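Local coordinates for protein transcriptional regulator I2 (Pseudomonas fluorescens A506, PDB 4MO7) that acts as a Crohn's disease-associated superantigen and, as a TetR-family protein, probably also binds DNA as a dimeric transcriptional regulator, at residues 186-191 with 198-203; 104-109 with 159-164; 50-55 with 71-76. All blocks are in the same frame, centred on the assembly; numbering follows the deposited sequence.

Contact 1 (186-191 with 198-203)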
# COMPACT_ATOMS: atom_id res chain seq x y z
N THR A 186 4.90 5.69 3.66
CA THR A 186 4.86 5.55 5.14
C THR A 186 5.73 4.38 5.62
O THR A 186 6.16 4.38 6.79
CB THR A 186 3.44 5.29 5.68
OG1 THR A 186 2.95 4.04 5.18
CG2 THR A 186 2.51 6.40 5.23
N THR A 187 5.97 3.40 4.75
CA THR A 187 6.68 2.18 5.17
C THR A 187 8.20 2.37 5.13
O THR A 187 8.95 1.55 5.67
CB THR A 187 6.31 0.93 4.33
OG1 THR A 187 6.87 1.05 3.01
CG2 THR A 187 4.79 0.79 4.19
N TRP A 188 8.67 3.44 4.49
CA TRP A 188 10.09 3.57 4.28
C TRP A 188 10.69 4.97 4.42
O TRP A 188 11.90 5.06 4.54
CB TRP A 188 10.50 2.98 2.92
CG TRP A 188 9.93 3.71 1.71
CD1 TRP A 188 8.77 3.41 1.04
CD2 TRP A 188 10.52 4.83 1.04
NE1 TRP A 188 8.59 4.32 0.00
CE2 TRP A 188 9.67 5.16 -0.04
CE3 TRP A 188 11.70 5.56 1.22
CZ2 TRP A 188 9.97 6.20 -0.94
CZ3 TRP A 188 11.98 6.60 0.34
CH2 TRP A 188 11.11 6.92 -0.73
N PHE A 189 9.88 6.04 4.40
CA PHE A 189 10.46 7.40 4.29
C PHE A 189 11.27 7.76 5.52
O PHE A 189 12.32 8.40 5.40
CB PHE A 189 9.36 8.47 4.02
CG PHE A 189 9.86 9.91 3.93
CD1 PHE A 189 10.64 10.32 2.88
CD2 PHE A 189 9.52 10.83 4.89
CE1 PHE A 189 11.07 11.62 2.77
CE2 PHE A 189 9.97 12.11 4.82
CZ PHE A 189 10.74 12.52 3.75
N ARG A 190 10.81 7.35 6.71
CA ARG A 190 11.57 7.64 7.95
C ARG A 190 12.93 6.93 8.00
O ARG A 190 13.91 7.54 8.43
CB ARG A 190 10.76 7.30 9.22
CG ARG A 190 9.86 8.45 9.75
CD ARG A 190 9.66 8.35 11.27
NE ARG A 190 8.51 9.10 11.79
CZ ARG A 190 7.41 8.55 12.31
NH1 ARG A 190 7.28 7.23 12.38
NH2 ARG A 190 6.43 9.32 12.76
N ALA A 191 12.98 5.67 7.55
CA ALA A 191 14.23 4.90 7.46
C ALA A 191 15.33 5.53 6.58
O ALA A 191 16.51 5.16 6.66
CB ALA A 191 13.94 3.49 6.97
N GLU A 198 9.91 17.45 0.38
CA GLU A 198 9.95 18.13 -0.89
C GLU A 198 10.77 17.34 -1.94
O GLU A 198 10.41 17.25 -3.12
CB GLU A 198 10.52 19.54 -0.74
CG GLU A 198 10.46 20.36 -2.02
CD GLU A 198 9.01 20.74 -2.45
OE1 GLU A 198 8.10 20.68 -1.60
OE2 GLU A 198 8.80 21.11 -3.64
N GLU A 199 11.90 16.79 -1.53
CA GLU A 199 12.69 15.97 -2.44
C GLU A 199 11.93 14.73 -2.87
O GLU A 199 11.97 14.34 -4.04
CB GLU A 199 14.00 15.59 -1.77
CG GLU A 199 14.92 16.81 -1.70
CD GLU A 199 16.12 16.60 -0.77
OE1 GLU A 199 16.14 15.59 -0.04
OE2 GLU A 199 17.03 17.45 -0.76
N LEU A 200 11.21 14.12 -1.91
CA LEU A 200 10.36 12.95 -2.22
C LEU A 200 9.29 13.32 -3.26
O LEU A 200 9.04 12.57 -4.23
CB LEU A 200 9.73 12.43 -0.92
CG LEU A 200 8.86 11.16 -1.01
CD1 LEU A 200 9.71 9.92 -1.45
CD2 LEU A 200 8.13 10.89 0.29
N ALA A 201 8.66 14.48 -3.08
CA ALA A 201 7.61 14.93 -4.02
C ALA A 201 8.22 15.17 -5.41
O ALA A 201 7.63 14.82 -6.42
CB ALA A 201 6.92 16.23 -3.47
N GLU A 202 9.40 15.78 -5.46
CA GLU A 202 10.12 15.97 -6.71
C GLU A 202 10.45 14.67 -7.41
O GLU A 202 10.33 14.59 -8.63
CB GLU A 202 11.43 16.78 -6.43
CG GLU A 202 11.07 18.24 -6.00
CD GLU A 202 12.28 19.16 -5.76
OE1 GLU A 202 13.42 18.66 -5.66
OE2 GLU A 202 12.08 20.39 -5.67
N GLU A 203 10.84 13.65 -6.66
CA GLU A 203 11.14 12.35 -7.24
C GLU A 203 9.85 11.76 -7.76
O GLU A 203 9.86 11.21 -8.85
CB GLU A 203 11.77 11.39 -6.24
CG GLU A 203 13.20 11.65 -5.92
CD GLU A 203 14.14 11.32 -7.10
OE1 GLU A 203 13.87 10.36 -7.89
OE2 GLU A 203 15.16 12.05 -7.18

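Contact 2 (104-109 with 159-164)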
# COMPACT_ATOMS: atom_id res chain seq x y z
N GLU A 104 3.99 22.42 -12.07
CA GLU A 104 3.75 22.89 -10.73
C GLU A 104 2.39 22.41 -10.18
O GLU A 104 2.26 22.24 -8.96
CB GLU A 104 3.94 24.39 -10.63
CG GLU A 104 5.47 24.74 -10.65
CD GLU A 104 6.19 24.36 -9.33
OE1 GLU A 104 5.78 24.87 -8.27
OE2 GLU A 104 7.15 23.56 -9.32
N ARG A 105 1.42 22.24 -11.07
CA ARG A 105 0.09 21.80 -10.60
C ARG A 105 0.16 20.33 -10.20
O ARG A 105 -0.35 19.95 -9.16
CB ARG A 105 -0.96 22.02 -11.69
CG ARG A 105 -1.18 23.54 -11.91
CD ARG A 105 -2.01 23.89 -13.15
NE ARG A 105 -3.36 23.38 -13.10
CZ ARG A 105 -4.36 23.95 -12.42
NH1 ARG A 105 -4.17 25.06 -11.70
NH2 ARG A 105 -5.56 23.40 -12.46
N VAL A 106 0.77 19.48 -11.02
CA VAL A 106 0.98 18.07 -10.60
C VAL A 106 1.81 18.00 -9.30
O VAL A 106 1.47 17.28 -8.39
CB VAL A 106 1.62 17.19 -11.73
CG1 VAL A 106 1.78 15.75 -11.30
CG2 VAL A 106 0.73 17.24 -13.00
N LEU A 107 2.90 18.79 -9.20
CA LEU A 107 3.70 18.76 -8.01
C LEU A 107 2.92 19.23 -6.81
O LEU A 107 3.10 18.68 -5.72
CB LEU A 107 4.96 19.63 -8.22
CG LEU A 107 5.89 19.60 -7.01
CD1 LEU A 107 6.38 18.16 -6.70
CD2 LEU A 107 7.08 20.56 -7.28
N ALA A 108 2.04 20.22 -6.99
CA ALA A 108 1.26 20.70 -5.86
C ALA A 108 0.40 19.58 -5.29
O ALA A 108 0.25 19.46 -4.07
CB ALA A 108 0.36 21.86 -6.29
N LEU A 109 -0.27 18.81 -6.16
CA LEU A 109 -1.10 17.73 -5.63
C LEU A 109 -0.26 16.65 -4.98
O LEU A 109 -0.63 16.13 -3.95
CB LEU A 109 -1.94 17.10 -6.72
CG LEU A 109 -2.85 18.08 -7.52
CD1 LEU A 109 -3.92 17.24 -8.24
CD2 LEU A 109 -3.53 19.02 -6.58
N GLY A 159 -5.53 15.09 -16.11
CA GLY A 159 -6.10 15.20 -17.44
C GLY A 159 -5.47 16.36 -18.18
O GLY A 159 -5.20 16.24 -19.39
N GLU A 160 -5.24 17.48 -17.48
CA GLU A 160 -4.48 18.60 -18.10
C GLU A 160 -3.08 18.17 -18.54
O GLU A 160 -2.61 18.52 -19.65
CB GLU A 160 -4.28 19.74 -17.09
CG GLU A 160 -5.52 20.45 -16.71
CD GLU A 160 -5.31 21.36 -15.46
OE1 GLU A 160 -6.32 21.78 -14.89
OE2 GLU A 160 -4.15 21.65 -15.05
N ALA A 161 -2.40 17.45 -17.67
CA ALA A 161 -1.05 16.94 -17.97
C ALA A 161 -1.03 16.06 -19.19
O ALA A 161 -0.12 16.19 -20.01
CB ALA A 161 -0.40 16.20 -16.79
N LYS A 162 -2.01 15.16 -19.29
CA LYS A 162 -2.14 14.23 -20.40
C LYS A 162 -2.37 15.06 -21.68
O LYS A 162 -1.76 14.81 -22.71
CB LYS A 162 -3.37 13.34 -20.16
CG LYS A 162 -3.72 12.37 -21.29
CD LYS A 162 -2.68 11.28 -21.44
CE LYS A 162 -3.14 10.09 -22.33
NZ LYS A 162 -1.96 9.17 -22.45
N ALA A 163 -3.30 16.03 -21.62
CA ALA A 163 -3.57 16.89 -22.78
C ALA A 163 -2.34 17.66 -23.27
O ALA A 163 -2.17 17.81 -24.47
CB ALA A 163 -4.76 17.85 -22.52
N ALA A 164 -1.50 18.17 -22.35
CA ALA A 164 -0.25 18.88 -22.72
C ALA A 164 0.91 17.95 -23.14
O ALA A 164 1.98 18.44 -23.52
CB ALA A 164 0.21 19.79 -21.56

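Contact 3 (50-55 with 71-76)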
# COMPACT_ATOMS: atom_id res chain seq x y z
N THR A 50 -13.48 6.41 23.82
CA THR A 50 -13.90 7.77 24.14
C THR A 50 -15.38 7.80 24.48
O THR A 50 -16.26 7.67 23.62
CB THR A 50 -13.59 8.77 23.00
OG1 THR A 50 -12.19 8.76 22.75
CG2 THR A 50 -14.03 10.16 23.41
N THR A 51 -15.71 8.00 25.75
CA THR A 51 -17.11 8.06 26.11
C THR A 51 -17.72 9.43 25.88
O THR A 51 -17.03 10.45 25.68
CB THR A 51 -17.36 7.64 27.58
OG1 THR A 51 -16.97 8.74 28.43
CG2 THR A 51 -16.55 6.40 27.94
N VAL A 52 -19.04 9.45 25.88
CA VAL A 52 -19.79 10.67 25.79
C VAL A 52 -19.45 11.53 27.02
O VAL A 52 -19.44 12.76 26.95
CB VAL A 52 -21.29 10.37 25.69
CG1 VAL A 52 -22.13 11.59 25.98
CG2 VAL A 52 -21.61 9.83 24.29
N ARG A 53 -19.11 10.86 28.12
CA ARG A 53 -18.73 11.59 29.32
C ARG A 53 -17.40 12.32 29.09
O ARG A 53 -17.31 13.54 29.31
CB ARG A 53 -18.66 10.65 30.53
CG ARG A 53 -18.20 11.37 31.80
CD ARG A 53 -18.54 10.58 33.05
NE ARG A 53 -18.23 11.33 34.26
CZ ARG A 53 -19.12 12.06 34.93
NH1 ARG A 53 -20.37 12.14 34.51
NH2 ARG A 53 -18.75 12.71 36.03
N ASP A 54 -16.40 11.56 28.62
CA ASP A 54 -15.10 12.11 28.21
C ASP A 54 -15.21 13.36 27.32
O ASP A 54 -14.54 14.36 27.59
CB ASP A 54 -14.28 11.02 27.51
CG ASP A 54 -13.86 9.91 28.44
OD1 ASP A 54 -13.85 10.16 29.67
OD2 ASP A 54 -13.53 8.80 27.95
N LEU A 55 -16.03 13.33 26.28
CA LEU A 55 -16.12 14.48 25.39
C LEU A 55 -16.74 15.68 26.10
O LEU A 55 -16.34 16.82 25.86
CB LEU A 55 -16.90 14.15 24.11
CG LEU A 55 -16.85 15.16 22.96
CD1 LEU A 55 -15.44 15.68 22.75
CD2 LEU A 55 -17.37 14.51 21.71
N LYS A 71 -26.38 14.08 15.90
CA LYS A 71 -27.47 13.18 16.24
C LYS A 71 -26.98 12.01 17.04
O LYS A 71 -27.78 11.29 17.63
CB LYS A 71 -28.10 12.58 14.99
CG LYS A 71 -28.59 13.53 13.96
CD LYS A 71 -29.14 12.70 12.81
CE LYS A 71 -28.29 11.46 12.57
NZ LYS A 71 -28.92 10.57 11.58
N SER A 72 -25.67 11.79 17.01
CA SER A 72 -25.07 10.59 17.58
C SER A 72 -23.58 10.74 17.72
O SER A 72 -22.97 11.66 17.15
CB SER A 72 -25.38 9.40 16.66
OG SER A 72 -24.72 9.56 15.41
N LYS A 73 -22.96 9.86 18.50
CA LYS A 73 -21.52 9.82 18.61
C LYS A 73 -20.92 9.44 17.23
O LYS A 73 -19.92 10.02 16.81
CB LYS A 73 -21.10 8.81 19.68
CG LYS A 73 -19.60 8.82 20.05
CD LYS A 73 -19.30 7.74 21.14
CE LYS A 73 -17.87 7.37 21.11
NZ LYS A 73 -17.46 6.09 21.81
N ASP A 74 -21.55 8.49 16.54
CA ASP A 74 -21.17 8.12 15.16
C ASP A 74 -21.13 9.34 14.27
O ASP A 74 -20.29 9.47 13.40
CB ASP A 74 -22.23 7.21 14.56
CG ASP A 74 -21.89 6.78 13.16
OD1 ASP A 74 -20.93 6.01 13.07
OD2 ASP A 74 -22.60 7.17 12.18
N GLU A 75 -22.10 10.24 14.46
CA GLU A 75 -22.09 11.45 13.64
C GLU A 75 -20.93 12.42 13.98
O GLU A 75 -20.47 13.12 13.09
CB GLU A 75 -23.42 12.20 13.68
CG GLU A 75 -23.52 13.31 12.64
CD GLU A 75 -24.91 13.91 12.57
OE1 GLU A 75 -25.56 13.76 11.52
OE2 GLU A 75 -25.33 14.53 13.56
N ILE A 76 -20.49 12.47 15.24
CA ILE A 76 -19.30 13.26 15.59
C ILE A 76 -18.10 12.71 14.82
O ILE A 76 -17.29 13.49 14.29
CB ILE A 76 -18.98 13.20 17.09
CG1 ILE A 76 -20.17 13.77 17.87
CG2 ILE A 76 -17.78 14.08 17.41
CD1 ILE A 76 -20.02 13.64 19.36

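Contact 1 (186-191 with 198-203)
L200 reaches across to the 186-191 segment with both of its methyl groups, and each finds a different aromatic ring. CD1 goes to W188, where it lies 3.4 Å from CH2 and is also near CZ2, on the six-membered half of the indole far from the backbone. CD2 goes to F189 and lies 3.7 Å from CD1 of the phenyl ring; CE1 of the same ring is close to L200 CB as well, at 4.0 Å. The leucine side chain runs at a slant to both rings, so the contact is one methyl to each ring, and no stack.

The two rings get there differently. F189 points at the helix directly from its backbone. W188 starts off to one side, and a chi1 of 65°, which lodges CG between the backbone N and the carbonyl carbon, lets the far end of the indole come round to the leucine. In the plane of the indole, at its edge, lies OG1 of T187, itself hydrogen-bonded to the carbonyl of W184. No hydrogen bond joins the segments; the join is wholly apolar, with W188 and L200 buried.

Within the C-terminal domain of the TetR type, this contact ties the residues leading into the short helix 189-192 to the first half of helix 197-208, and L195 from the intervening loop packs on both rings. L114 of helix 114-117 touches L200, and the second subunit closes in with its R176 on W188 and its F177 on L200, so the contact is itself part of the interface between the two subunits.

Contact 2 (104-109 with 159-164)
The guanidinium of R105 and the carboxylate of E160 meet edge to edge, their planes only 23° apart. Each carboxylate oxygen takes one N-H: NE of R105 gives to OE2 of E160 at 2.7 Å, and NH2 of R105 gives to OE1 of E160 at 3.0 Å. Both oxygens accept through their syn lone pairs, the side on which they face one another, which makes this the side-on form of the two-bond salt bridge, through NE and one terminal nitrogen. The fit is not quite flat, since OE2 sits 17° out of the guanidinium plane and OE1 somewhat farther. Two bonds at once restrict rotation of either group, and OE1 has a further donor in Q156 NE2, one turn earlier in the helix that carries the acid.

The side chains cross at about a right angle. R105 bends at chi3 (62°), which turns its NE edge to the acid, while E160 runs extended beyond CG and carries its carboxylate straight over. Pairing of the two charges here would be expected to favour the ionised form of the glutamate.

One residue further along each helix, CG2 of V106 rests against CB of A161 at 4.1 Å. This is a loose apolar touch between two buried residues, and their backbones make the closest approach of the segments, with CA of V106 and CA of A161 7.7 Å apart.

Helix 102-110 is thereby fastened to the last turns of helix 137-163 in the C-terminal domain. V157, from the same helix as E160, touches both R105 and V106, L96 of helix 73-97 touches R105, and L205 of helix 197-208 touches V106.

Contact 3 (50-55 with 71-76)
K73 stretches from the start of helix 73-97 to the backbone of T50, and its side chain can be followed outward as a nearly straight rod. CB already points at the 50-55 segment. With CG anti to the backbone N (chi1 -171°) and the chain extended from there on, each methylene advances toward the carbonyl of T50. CD passes CG2 of V52 at 4.4 Å, a loose touch, and is 3.9 Å from O of T50; CE comes to 3.0 Å from that T50 O. At the tip, NZ donates to O of T50 over 2.7 Å, approaching at a C=O...N angle of 148° and 29° out of the carbonyl plane. The same ammonium also bonds to the carbonyl of F47 and makes a cation-pi contact with its ring, so two backbone oxygens and an aromatic group hold the charge.

Helix 52-59 is the first helix of the helix-turn-helix in the TetR-type DNA-binding domain, and helix 73-97 follows that motif. Both begin with a capped N-terminus: T51 OG1 accepts from D54 N at 2.9 Å in a capping box, and S72 OG accepts from E75 N.

Deeper in, L55 and I76 reach toward each other tip to tip, CD2 of the leucine standing 3.6 Å from CD1 of the isoleucine. The latter also packs on A38 of helix 30-45, which touches T50 through L41 and F42. The hydroxyl of T50 is turned to a different partner, OG1 bonding to the carbonyl of G46.

Contacts 1 and 2 belong to the C-terminal domain and touch, L107 on helix 102-110 packing against A201 and E198 on helix 197-208. Contact 3 lies in the DNA-binding domain on the opposite side of the chain's centre, its nearest atoms about 21 Å from contact 1 and about 25 Å from contact 2. Contact 1 is buried and wholly apolar, and alone of the three it meets the second subunit. Contact 2 is only partly buried, a charged pair next to a small apolar touch. Contact 3, again buried, joins an apolar pair to a lysine whose charge is held by backbone carbonyls. Helix 73-97, which opens in contact 3, also packs on contact 2.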